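Local coordinates for beta-galactosidase (Geobacillus stearothermophilus, PDB 4OIF), which probably hydrolyses terminal non-reducing beta-D-galactose residues from beta-D-galactosides, as a zinc-binding member of glycoside hydrolase family 42, at residues T407-E412 with S629-Q634. Residues are numbered along the deposited sequence; the frame is centred on the assembly and turned at random.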
# COMPACT_ATOMS: atom_id res chain seq x y z
N THR A 407 5.53 -3.26 -47.15
CA THR A 407 4.90 -1.97 -47.46
C THR A 407 5.00 -1.00 -46.28
O THR A 407 4.89 -1.40 -45.11
CB THR A 407 3.41 -2.13 -47.83
OG1 THR A 407 2.71 -2.79 -46.77
CG2 THR A 407 3.26 -2.92 -49.13
N ASN A 408 5.19 0.27 -46.61
CA ASN A 408 5.24 1.33 -45.61
C ASN A 408 3.95 2.13 -45.58
O ASN A 408 2.95 1.74 -46.21
CB ASN A 408 6.44 2.24 -45.87
CG ASN A 408 7.77 1.50 -45.71
OD1 ASN A 408 8.20 1.21 -44.59
ND2 ASN A 408 8.42 1.19 -46.83
N ARG A 409 3.94 3.23 -44.84
CA ARG A 409 2.72 4.02 -44.68
C ARG A 409 3.01 5.42 -44.17
O ARG A 409 2.81 5.72 -42.99
CB ARG A 409 1.75 3.33 -43.73
CG ARG A 409 2.39 2.60 -42.55
CD ARG A 409 1.34 2.26 -41.52
NE ARG A 409 0.83 3.48 -40.89
CZ ARG A 409 -0.35 3.59 -40.31
NH1 ARG A 409 -1.17 2.55 -40.27
NH2 ARG A 409 -0.72 4.74 -39.75
N PRO A 410 3.46 6.29 -45.08
CA PRO A 410 3.90 7.64 -44.72
C PRO A 410 2.76 8.44 -44.13
O PRO A 410 1.62 8.32 -44.56
CB PRO A 410 4.37 8.23 -46.06
CG PRO A 410 4.60 7.04 -46.95
CD PRO A 410 3.55 6.05 -46.53
N ALA A 411 3.09 9.24 -43.13
CA ALA A 411 2.09 10.06 -42.47
C ALA A 411 2.45 11.53 -42.63
O ALA A 411 3.62 11.87 -42.70
CB ALA A 411 1.97 9.68 -40.98
N GLU A 412 1.44 12.38 -42.69
CA GLU A 412 1.65 13.83 -42.73
C GLU A 412 1.55 14.45 -41.35
O GLU A 412 1.72 15.66 -41.19
CB GLU A 412 0.64 14.49 -43.65
CG GLU A 412 0.65 13.93 -45.04
CD GLU A 412 -0.38 14.59 -45.91
OE1 GLU A 412 -1.58 14.38 -45.65
OE2 GLU A 412 0.03 15.33 -46.83
N SER A 629 -12.21 1.49 -37.07
CA SER A 629 -10.91 2.04 -37.40
C SER A 629 -10.56 1.66 -38.82
O SER A 629 -10.66 0.50 -39.21
CB SER A 629 -9.85 1.51 -36.42
OG SER A 629 -8.55 1.96 -36.78
N VAL A 630 -10.16 2.64 -39.61
CA VAL A 630 -9.69 2.35 -40.96
C VAL A 630 -8.23 2.75 -41.03
O VAL A 630 -7.88 3.89 -40.75
CB VAL A 630 -10.51 3.09 -42.04
CG1 VAL A 630 -9.93 2.82 -43.42
CG2 VAL A 630 -11.98 2.66 -41.98
N GLN A 631 -7.37 1.79 -41.38
CA GLN A 631 -5.93 2.06 -41.43
C GLN A 631 -5.33 1.41 -42.66
O GLN A 631 -5.76 0.34 -43.04
CB GLN A 631 -5.24 1.52 -40.17
CG GLN A 631 -5.51 2.30 -38.90
CD GLN A 631 -4.92 3.69 -38.94
OE1 GLN A 631 -3.86 3.91 -39.54
NE2 GLN A 631 -5.60 4.63 -38.30
N ALA A 632 -4.32 2.03 -43.25
CA ALA A 632 -3.80 1.53 -44.52
C ALA A 632 -2.27 1.38 -44.61
O ALA A 632 -1.51 2.04 -43.90
CB ALA A 632 -4.27 2.43 -45.63
N ARG A 633 -1.84 0.49 -45.50
CA ARG A 633 -0.45 0.43 -45.90
C ARG A 633 -0.38 0.63 -47.40
O ARG A 633 -1.29 0.29 -48.12
CB ARG A 633 0.18 -0.89 -45.48
CG ARG A 633 0.28 -0.97 -43.96
CD ARG A 633 0.83 -2.27 -43.50
NE ARG A 633 2.22 -2.44 -43.88
CZ ARG A 633 2.95 -3.47 -43.47
NH1 ARG A 633 2.40 -4.39 -42.69
NH2 ARG A 633 4.22 -3.58 -43.85
N GLN A 634 0.70 1.23 -47.88
CA GLN A 634 0.75 1.65 -49.26
C GLN A 634 1.89 0.99 -50.01
O GLN A 634 3.04 1.06 -49.60
CB GLN A 634 0.87 3.17 -49.33
CG GLN A 634 -0.12 3.88 -48.43
CD GLN A 634 -0.32 5.34 -48.79
OE1 GLN A 634 0.32 6.23 -48.23
NE2 GLN A 634 -1.22 5.60 -49.74
O HOH W 1 5.58 0.45 -49.53
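The linker between helix 386-399 of the TIM-barrel region and strand 413-416 of the trimerisation domain crosses the edge strand 628-634 of the C-terminal beta domain; residues 407-410 run at 108° to residues 631-634. One almost straight backbone bond ties them: Gln634 N donates a hydrogen bond to Asn408 O at 2.8 Å, nearly along the C=O axis. A water bridges Asn408 N and Gln634 O beside it. The guanidinium of Arg633, its chain bent at chi3, reaches Thr407 O edge-on; NH2 meets a lone pair of this oxygen at 2.6 Å, whereas NE adds a weak bond. Thr407 OG1, hydrogen-bonded to Ile404 O, lies 3.0 Å from Arg633 NE. From the loop side, Arg409 has CG in the crowded position between backbone N and carbonyl carbon (chi1 37°). Its CB lies 3.5 Å from Ala632 O. Its guanidinium grips Gln631 OE1 end-on, with NH1 at 3.1 Å and NH2 at 3.3 Å. Guanidinium and amide planes lie only 9° apart, and both nitrogens lie in the plane of the Gln631 carbonyl. An alanine here would remove both donors to Gln631 OE1, and would probably loosen the hold of the loop on the strand. Arg409 NH1 also bonds Ala351 O, and Arg633 NH1 bonds Ile350 O, at the end of helix 341-351, while Arg633 NH2 forms a salt bridge with Asp355. Strand 638-645 pairs with 628-634.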